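Long-range contacts in ribosomal protein L11 methyltransferase (Lactobacillus delbrueckii subsp. bulgaricus ATCC BAA-365, PDB 3GRZ), which probably transfers methyl groups from S-adenosyl-L-methionine to lysine side chains of ribosomal protein L11, the chain here being its C-terminal, cofactor-binding fragment: residues H11-P16 / K26-I31; P61-D66 / A83-A88; D161-P166 / A185-G190. One frame throughout, in Å; residues are numbered along the deposited sequence. Where two conformers were deposited one is given.

In the fold
Two contacts are parallel strand pairings; the third joins a strand-to-helix turn to a hairpin turn and the start of its second strand. Interaction 1 pairs strands of the small three-stranded sheet, the centre of the contact about 16 Å from the centre of the chain yet mostly buried, in part by the second subunit. Interaction 2, its centre about 10 Å from that of the chain, joins two strands of the seven-stranded sheet. Interaction 3 reaches that sheet on the opposite side of the chain's centre, about 26 Å away between contact centres. The first two rest on backbone bonds and aliphatic groups, with waters in interaction 2; the third, partly exposed, adds a salt bridge.

Interaction 1. Residues H11-P16 / K26-I31; sequences HLAIVP and KDQEII
L12, A13 and I14 pair in parallel with E29, I30 and I31, and the short strands 12-16 and 29-31 approach to 4.7 Å between axes that diverge by 34°. Four backbone hydrogen bonds carry the pairing. A13 is gripped twice: its N donates to E29 O at 2.9 Å, and its O accepts from I31 N at 2.8 Å. V15 N closes the far end on I31 O. At the near end E29 N reaches H11 O from above the carbonyl plane, a bent bond of 142° at the hydrogen; H11 lies just before the strand begins.

On one face of the pair, L12 CD2 meets I31 CD1 at 3.7 Å, and helix 73-80 covers I31. On the other, I30 uses both branches: CD1 touches A13 CB at 3.8 Å, while CG2, anti to the backbone N, meets V15 CB at 3.8 Å. Q28 CG lies against H11 C and L12 N, while Q28 NE2, bonded to S9 O, meets A13 CB at 3.8 Å.

D27 OD2 stands at the edge of the H11 ring, 4.1 Å from H11 CD2, ring and carboxylate planes 83° apart, not a bond; D27 OD1 is salt-bridged to R10. H11 ND1 bonds E55 of the second subunit, whose H11 ring stacks on this one, and E29 OE1 forms a salt bridge with K80. This is a parallel pair in a small mixed sheet, with I14 close to T47, a predicted S-adenosyl-L-methionine site.

Interaction 2. Residues P61-D66 / A83-A88; sequences PLTVAD and AKSVLA
The β-α-β unit of strand 63-67, helix 73-80 and strand 85-90 brings P61-D66 beside A83-A88 as parallel neighbours, with 14° between the short strand axes and T63, V64, A65 and D66 opposite S85, V86, L87 and A88. V64 is bonded through both backbone groups: its N donates to S85 O, and its O accepts from L87 N at 2.9 Å in a nearly straight bond (173° at the hydrogen). D66 N to L87 O, 2.8 Å, continues the pattern. Before the strands begin, K84 N meets L62 O from above the carbonyl plane.

Side chains extend the contact at the end where the strands begin. V64 CG2, anti to its carbonyl carbon, packs on A83 CB at 3.8 Å. On the other face T63 CG2 touches S85 OG at 3.4 Å. K84 has two conformers; in the one given, its CD lies near T63 CG2 and a water joins its NZ to P61 O, details that remain doubtful. Another water donates to V64 O and is bonded to S85 OG at 2.6 Å.

At the opposite end D66 OD2 bonds T69 OG1, and the D66 side chain touches L74 and A75 of helix 73-80. A parallel pair linked through a helix, with the predicted cofactor-binding G68 just beyond it, is the β-α-β crossover of Rossmann-like folds, here consistent with the S-adenosyl-L-methionine-dependent methyltransferase family.

Interaction 3. Residues D161-P166 / A185-G190; sequences DYLQLP and AGRWIG
The R187 guanidinium has Y162 CE2 over one face, 3.5 Å above the plane and offset toward the rim, while the D161 carboxylate lies at its edge. L163 CD1 lies near the guanidinium plane too, beside R187 NH2 at 3.5 Å. The tyrosine ring is turned 48° from the guanidinium, so the two are far from a parallel stack; the ring carries L163 CG over one face and has R187 O at its edge, in plane. The W188 ring has R187 CG over one face, toward the rim.

Carboxylate and guanidinium planes differ by only 23°, nearly coplanar, which lets NH2 meet OD2 close to both planes. R187 NH2 donates to D161 OD2 on its syn side at 3.3 Å, straight at 174°. R187 NE to D161 OD1 belongs to the same salt bridge, but its modelled length is too short to be trusted in detail. With D161 CG anti to the backbone N, the carboxylate stands within reach of R187. OD2 takes a second donor, L163 N, from above the carboxylate plane at 3.3 Å, forming an Asx turn that ties the carboxylate to the chain leading into helix 165-174.

Backbone and aliphatic contacts complete the interface. Y162 N donates to R187 O at 2.9 Å, and D161 pairs with W188 as an antiparallel non-hydrogen-bonded pair. I189 CD1 touches Y162 CB at 4.0 Å and L165 CD2 at 4.1 Å, the I189 and L165 side chains crossing at about a right angle. R184 adds a cation-pi contact to Y162.

R187 belongs to the type II' turn A185-W188 of the hairpin between strands 177-185 and 188-195. The contact thus joins that hairpin to the strand-to-helix turn after strand 153-161, at the antiparallel margin of the methyltransferase sheet.

Interaction 1. Residues H11-P16 / K26-I31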
loop_
_atom_site.group_PDB
_atom_site.type_symbol
_atom_site.label_atom_id
_atom_site.label_comp_id
_atom_site.label_asym_id
_atom_site.label_seq_id
_atom_site.Cartn_x
_atom_site.Cartn_y
_atom_site.Cartn_z
ATOM N N HIS B 11 8.041 4.866 1.541
ATOM C CA HIS B 11 8.392 5.939 0.630
ATOM C C HIS B 11 7.742 7.284 0.948
ATOM O O HIS B 11 7.919 8.229 0.192
ATOM C CB HIS B 11 8.089 5.520 -0.809
ATOM C CG HIS B 11 8.941 4.389 -1.292
ATOM N ND1 HIS B 11 8.469 3.099 -1.403
ATOM C CD2 HIS B 11 10.242 4.350 -1.670
ATOM C CE1 HIS B 11 9.438 2.317 -1.843
ATOM N NE2 HIS B 11 10.523 3.050 -2.013
ATOM N N LEU B 12 7.001 7.371 2.052
ATOM C CA LEU B 12 6.360 8.626 2.427
ATOM C C LEU B 12 6.274 8.856 3.932
ATOM O O LEU B 12 5.766 8.007 4.671
ATOM C CB LEU B 12 4.949 8.678 1.862
ATOM C CG LEU B 12 4.655 9.932 1.062
ATOM C CD1 LEU B 12 4.703 9.597 -0.436
ATOM C CD2 LEU B 12 3.302 10.465 1.480
ATOM N N ALA B 13 6.767 10.016 4.370
ATOM C CA ALA B 13 6.531 10.510 5.712
ATOM C C ALA B 13 6.046 11.963 5.662
ATOM O O ALA B 13 6.338 12.709 4.712
ATOM C CB ALA B 13 7.805 10.359 6.595
ATOM N N ILE B 14 5.265 12.351 6.661
ATOM C CA ILE B 14 4.773 13.721 6.750
ATOM C C ILE B 14 5.430 14.371 7.956
ATOM O O ILE B 14 5.522 13.769 9.027
ATOM C CB ILE B 14 3.239 13.806 6.899
ATOM C CG1 ILE B 14 2.523 13.103 5.750
ATOM C CG2 ILE B 14 2.768 15.263 6.976
ATOM C CD1 ILE B 14 1.026 12.976 6.005
ATOM N N VAL B 15 5.874 15.608 7.766
ATOM C CA VAL B 15 6.651 16.330 8.757
ATOM C C VAL B 15 6.096 17.757 8.875
ATOM O O VAL B 15 5.721 18.344 7.870
ATOM C CB VAL B 15 8.145 16.249 8.348
ATOM C CG1 VAL B 15 8.875 17.561 8.436
ATOM C CG2 VAL B 15 8.839 15.171 9.142
ATOM N N PRO B 16 5.982 18.298 10.111
ATOM C CA PRO B 16 5.567 19.700 10.256
ATOM C C PRO B 16 6.651 20.607 9.682
ATOM O O PRO B 16 7.826 20.255 9.759
ATOM C CB PRO B 16 5.465 19.884 11.773
ATOM C CG PRO B 16 5.384 18.485 12.330
ATOM C CD PRO B 16 6.222 17.664 11.418
ATOM N N LYS B 26 17.156 7.464 2.696
ATOM C CA LYS B 26 17.402 8.703 1.959
ATOM C C LYS B 26 16.357 8.988 0.873
ATOM O O LYS B 26 16.075 10.150 0.579
ATOM C CB LYS B 26 18.824 8.709 1.378
ATOM C CG LYS B 26 19.852 9.456 2.231
ATOM C CD LYS B 26 20.117 8.782 3.574
ATOM C CE LYS B 26 20.363 9.815 4.665
ATOM N NZ LYS B 26 20.124 9.258 6.032
ATOM N N ASP B 27 15.770 7.932 0.311
ATOM C CA ASP B 27 14.739 8.061 -0.723
ATOM C C ASP B 27 13.294 7.996 -0.199
ATOM O O ASP B 27 12.346 7.955 -0.995
ATOM C CB ASP B 27 14.949 7.016 -1.822
ATOM C CG ASP B 27 14.842 5.590 -1.307
ATOM O OD1 ASP B 27 15.319 5.314 -0.179
ATOM O OD2 ASP B 27 14.277 4.744 -2.039
ATOM N N GLN B 28 13.119 7.979 1.124
ATOM C CA GLN B 28 11.783 8.165 1.698
ATOM C C GLN B 28 11.404 9.633 1.534
ATOM O O GLN B 28 12.070 10.518 2.076
ATOM C CB GLN B 28 11.724 7.766 3.174
ATOM C CG GLN B 28 10.316 7.883 3.767
ATOM C CD GLN B 28 10.273 7.615 5.242
ATOM O OE1 GLN B 28 11.163 8.033 5.979
ATOM N NE2 GLN B 28 9.228 6.929 5.696
ATOM N N GLU B 29 10.352 9.878 0.761
ATOM C CA GLU B 29 9.884 11.233 0.484
ATOM C C GLU B 29 9.332 11.906 1.749
ATOM O O GLU B 29 8.522 11.326 2.486
ATOM C CB GLU B 29 8.820 11.197 -0.614
ATOM C CG GLU B 29 8.541 12.527 -1.255
ATOM C CD GLU B 29 9.618 12.962 -2.247
ATOM O OE1 GLU B 29 10.099 14.107 -2.117
ATOM O OE2 GLU B 29 9.974 12.166 -3.150
ATOM N N ILE B 30 9.791 13.127 2.007
ATOM C CA ILE B 30 9.318 13.882 3.165
ATOM C C ILE B 30 8.386 14.980 2.683
ATOM O O ILE B 30 8.771 15.828 1.867
ATOM C CB ILE B 30 10.490 14.473 3.988
ATOM C CG1 ILE B 30 11.469 13.371 4.445
ATOM C CG2 ILE B 30 9.980 15.283 5.177
ATOM C CD1 ILE B 30 10.838 12.154 5.157
ATOM N N ILE B 31 7.143 14.942 3.150
ATOM C CA ILE B 31 6.194 15.977 2.779
ATOM C C ILE B 31 6.007 16.931 3.957
ATOM O O ILE B 31 5.524 16.536 5.024
ATOM C CB ILE B 31 4.856 15.395 2.283
ATOM C CG1 ILE B 31 5.087 14.599 0.994
ATOM C CG2 ILE B 31 3.830 16.511 2.058
ATOM C CD1 ILE B 31 3.830 13.967 0.436
#

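Interaction 2. Residues P61-D66 / A83-A88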
loop_
_atom_site.group_PDB
_atom_site.type_symbol
_atom_site.label_atom_id
_atom_site.label_comp_id
_atom_site.label_asym_id
_atom_site.label_seq_id
_atom_site.Cartn_x
_atom_site.Cartn_y
_atom_site.Cartn_z
ATOM N N PRO B 61 3.354 7.448 -15.167
ATOM C CA PRO B 61 2.738 8.778 -14.978
ATOM C C PRO B 61 1.276 8.801 -15.387
ATOM O O PRO B 61 0.934 8.460 -16.519
ATOM C CB PRO B 61 3.573 9.687 -15.892
ATOM C CG PRO B 61 4.895 9.040 -15.902
ATOM C CD PRO B 61 4.563 7.560 -16.006
ATOM N N LEU B 62 0.425 9.180 -14.443
ATOM C CA LEU B 62 -1.003 9.290 -14.663
ATOM C C LEU B 62 -1.425 10.726 -14.437
ATOM O O LEU B 62 -0.826 11.425 -13.618
ATOM C CB LEU B 62 -1.762 8.392 -13.673
ATOM C CG LEU B 62 -1.446 6.890 -13.638
ATOM C CD1 LEU B 62 -2.204 6.225 -12.500
ATOM C CD2 LEU B 62 -1.745 6.202 -14.974
ATOM N N THR B 63 -2.461 11.159 -15.152
ATOM C CA THR B 63 -3.074 12.452 -14.893
ATOM C C THR B 63 -4.052 12.311 -13.717
ATOM O O THR B 63 -4.838 11.362 -13.656
ATOM C CB THR B 63 -3.784 13.019 -16.145
ATOM O OG1 THR B 63 -4.827 12.127 -16.556
ATOM C CG2 THR B 63 -2.785 13.207 -17.292
ATOM N N VAL B 64 -3.974 13.251 -12.773
ATOM C CA VAL B 64 -4.642 13.110 -11.475
ATOM C C VAL B 64 -5.557 14.293 -11.199
ATOM O O VAL B 64 -5.178 15.437 -11.463
ATOM C CB VAL B 64 -3.603 12.992 -10.304
ATOM C CG1 VAL B 64 -4.291 12.901 -8.938
ATOM C CG2 VAL B 64 -2.645 11.814 -10.505
ATOM N N ALA B 65 -6.759 14.004 -10.689
ATOM C CA ALA B 65 -7.584 14.995 -9.994
ATOM C C ALA B 65 -7.706 14.572 -8.543
ATOM O O ALA B 65 -8.108 13.444 -8.262
ATOM C CB ALA B 65 -8.975 15.128 -10.619
ATOM N N ASP B 66 -7.342 15.476 -7.634
ATOM C CA ASP B 66 -7.505 15.281 -6.201
ATOM C C ASP B 66 -8.668 16.146 -5.751
ATOM O O ASP B 66 -8.560 17.374 -5.695
ATOM C CB ASP B 66 -6.214 15.657 -5.459
ATOM C CG ASP B 66 -6.337 15.533 -3.929
ATOM O OD1 ASP B 66 -7.251 14.825 -3.433
ATOM O OD2 ASP B 66 -5.508 16.152 -3.216
ATOM N N ALA B 83 3.227 11.817 -11.033
ATOM C CA ALA B 83 2.032 12.087 -11.838
ATOM C C ALA B 83 2.368 12.870 -13.104
ATOM O O ALA B 83 3.301 13.687 -13.098
ATOM C CB ALA B 83 1.000 12.828 -11.040
ATOM N N LYS B 84 1.609 12.604 -14.177
ATOM C CA LYS B 84 1.737 13.331 -15.443
ATOM C C LYS B 84 1.199 14.760 -15.306
ATOM O O LYS B 84 1.630 15.674 -16.008
ATOM C CB LYS B 84 0.997 12.586 -16.564
ATOM C CG LYS B 84 1.391 13.005 -17.978
ATOM C CD LYS B 84 0.464 12.416 -19.041
ATOM C CE LYS B 84 0.775 10.954 -19.328
ATOM N NZ LYS B 84 -0.142 10.363 -20.347
ATOM N N SER B 85 0.241 14.943 -14.404
ATOM C CA SER B 85 -0.306 16.254 -14.095
ATOM C C SER B 85 -1.170 16.093 -12.863
ATOM O O SER B 85 -1.633 14.988 -12.569
ATOM C CB SER B 85 -1.135 16.816 -15.253
ATOM O OG SER B 85 -2.296 16.039 -15.461
ATOM N N VAL B 86 -1.367 17.187 -12.132
ATOM C CA VAL B 86 -2.214 17.185 -10.933
ATOM C C VAL B 86 -3.115 18.413 -10.911
ATOM O O VAL B 86 -2.639 19.550 -10.991
ATOM C CB VAL B 86 -1.403 17.122 -9.594
ATOM C CG1 VAL B 86 -2.348 16.948 -8.413
ATOM C CG2 VAL B 86 -0.391 15.980 -9.591
ATOM N N LEU B 87 -4.419 18.164 -10.833
ATOM C CA LEU B 87 -5.387 19.194 -10.508
ATOM C C LEU B 87 -5.916 18.900 -9.110
ATOM O O LEU B 87 -6.324 17.775 -8.817
ATOM C CB LEU B 87 -6.550 19.215 -11.507
ATOM C CG LEU B 87 -7.721 20.142 -11.132
ATOM C CD1 LEU B 87 -7.305 21.635 -11.156
ATOM C CD2 LEU B 87 -8.901 19.903 -12.053
ATOM N N ALA B 88 -5.886 19.910 -8.247
ATOM C CA ALA B 88 -6.424 19.788 -6.900
ATOM C C ALA B 88 -7.620 20.732 -6.764
ATOM O O ALA B 88 -7.517 21.928 -7.098
ATOM C CB ALA B 88 -5.337 20.112 -5.877
HETATM O O HOH W 1 -1.291 8.359 -18.591
HETATM O O HOH W 2 -4.365 16.592 -14.043
#

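Interaction 3. Residues D161-P166 / A185-G190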
loop_
_atom_site.group_PDB
_atom_site.type_symbol
_atom_site.label_atom_id
_atom_site.label_comp_id
_atom_site.label_asym_id
_atom_site.label_seq_id
_atom_site.Cartn_x
_atom_site.Cartn_y
_atom_site.Cartn_z
ATOM N N ASP B 161 -16.566 5.881 6.491
ATOM C CA ASP B 161 -16.877 5.108 7.706
ATOM C C ASP B 161 -17.474 3.746 7.317
ATOM O O ASP B 161 -18.243 3.679 6.369
ATOM C CB ASP B 161 -17.855 5.875 8.600
ATOM C CG ASP B 161 -18.117 5.157 9.901
ATOM O OD1 ASP B 161 -17.223 5.168 10.768
ATOM O OD2 ASP B 161 -19.200 4.554 10.041
ATOM N N TYR B 162 -17.124 2.676 8.035
ATOM C CA TYR B 162 -17.539 1.308 7.660
ATOM C C TYR B 162 -19.061 1.091 7.564
ATOM O O TYR B 162 -19.527 0.279 6.756
ATOM C CB TYR B 162 -16.888 0.244 8.569
ATOM C CG TYR B 162 -17.518 0.101 9.940
ATOM C CD1 TYR B 162 -18.365 -0.977 10.242
ATOM C CD2 TYR B 162 -17.271 1.040 10.936
ATOM C CE1 TYR B 162 -18.942 -1.105 11.512
ATOM C CE2 TYR B 162 -17.840 0.929 12.189
ATOM C CZ TYR B 162 -18.671 -0.139 12.480
ATOM O OH TYR B 162 -19.215 -0.219 13.747
ATOM N N LEU B 163 -19.820 1.841 8.362
ATOM C CA LEU B 163 -21.285 1.806 8.319
ATOM C C LEU B 163 -21.850 2.404 7.032
ATOM O O LEU B 163 -22.959 2.063 6.623
ATOM C CB LEU B 163 -21.877 2.520 9.537
ATOM C CG LEU B 163 -21.579 1.914 10.916
ATOM C CD1 LEU B 163 -21.971 2.877 12.041
ATOM C CD2 LEU B 163 -22.255 0.558 11.104
ATOM N N GLN B 164 -21.075 3.283 6.396
ATOM C CA GLN B 164 -21.473 3.930 5.150
ATOM C C GLN B 164 -21.126 3.108 3.909
ATOM O O GLN B 164 -21.565 3.431 2.803
ATOM C CB GLN B 164 -20.806 5.298 5.040
ATOM C CG GLN B 164 -21.077 6.232 6.207
ATOM C CD GLN B 164 -22.141 7.280 5.899
ATOM O OE1 GLN B 164 -23.137 7.008 5.208
ATOM N NE2 GLN B 164 -21.928 8.496 6.409
ATOM N N LEU B 165 -20.332 2.057 4.086
ATOM C CA LEU B 165 -19.864 1.249 2.949
ATOM C C LEU B 165 -20.941 0.606 2.029
ATOM O O LEU B 165 -20.815 0.712 0.809
ATOM C CB LEU B 165 -18.771 0.245 3.387
ATOM C CG LEU B 165 -18.076 -0.627 2.329
ATOM C CD1 LEU B 165 -17.398 0.199 1.216
ATOM C CD2 LEU B 165 -17.094 -1.573 2.998
ATOM N N PRO B 166 -21.999 -0.036 2.593
ATOM C CA PRO B 166 -23.107 -0.510 1.735
ATOM C C PRO B 166 -23.676 0.524 0.745
ATOM O O PRO B 166 -23.837 0.196 -0.433
ATOM C CB PRO B 166 -24.173 -0.931 2.754
ATOM C CG PRO B 166 -23.382 -1.398 3.923
ATOM C CD PRO B 166 -22.218 -0.430 4.003
ATOM N N ALA B 185 -8.881 0.230 8.052
ATOM C CA ALA B 185 -8.072 0.509 9.240
ATOM C C ALA B 185 -8.931 1.215 10.294
ATOM O O ALA B 185 -9.412 2.331 10.068
ATOM C CB ALA B 185 -6.848 1.366 8.881
ATOM N N GLY B 186 -9.124 0.565 11.438
ATOM C CA GLY B 186 -10.047 1.060 12.463
ATOM C C GLY B 186 -11.448 1.027 11.901
ATOM O O GLY B 186 -11.873 0.010 11.372
ATOM N N ARG B 187 -12.157 2.150 11.965
ATOM C CA ARG B 187 -13.498 2.213 11.377
ATOM C C ARG B 187 -13.509 2.754 9.945
ATOM O O ARG B 187 -14.564 2.842 9.313
ATOM C CB ARG B 187 -14.479 2.955 12.301
ATOM C CG ARG B 187 -14.261 4.461 12.538
ATOM C CD ARG B 187 -15.326 4.988 13.552
ATOM N NE ARG B 187 -16.698 4.710 13.092
ATOM C CZ ARG B 187 -17.746 4.427 13.868
ATOM N NH1 ARG B 187 -17.630 4.367 15.193
ATOM N NH2 ARG B 187 -18.930 4.198 13.305
ATOM N N TRP B 188 -12.323 3.076 9.430
ATOM C CA TRP B 188 -12.183 3.749 8.132
ATOM C C TRP B 188 -11.915 2.800 6.985
ATOM O O TRP B 188 -11.168 1.845 7.131
ATOM C CB TRP B 188 -11.065 4.798 8.183
ATOM C CG TRP B 188 -11.332 5.840 9.192
ATOM C CD1 TRP B 188 -10.680 6.017 10.385
ATOM C CD2 TRP B 188 -12.359 6.831 9.139
ATOM N NE1 TRP B 188 -11.228 7.072 11.064
ATOM C CE2 TRP B 188 -12.259 7.594 10.323
ATOM C CE3 TRP B 188 -13.349 7.162 8.196
ATOM C CZ2 TRP B 188 -13.109 8.671 10.593
ATOM C CZ3 TRP B 188 -14.196 8.234 8.466
ATOM C CH2 TRP B 188 -14.070 8.973 9.656
ATOM N N ILE B 189 -12.510 3.107 5.842
ATOM C CA ILE B 189 -12.407 2.307 4.637
ATOM C C ILE B 189 -11.761 3.117 3.530
ATOM O O ILE B 189 -12.074 4.303 3.351
ATOM C CB ILE B 189 -13.825 1.849 4.150
ATOM C CG1 ILE B 189 -14.623 1.178 5.279
ATOM C CG2 ILE B 189 -13.743 0.963 2.918
ATOM C CD1 ILE B 189 -14.251 -0.233 5.575
ATOM N N GLY B 190 -10.860 2.473 2.787
ATOM C CA GLY B 190 -10.338 3.010 1.532
ATOM C C GLY B 190 -10.636 2.048 0.398
ATOM O O GLY B 190 -10.613 0.835 0.589
#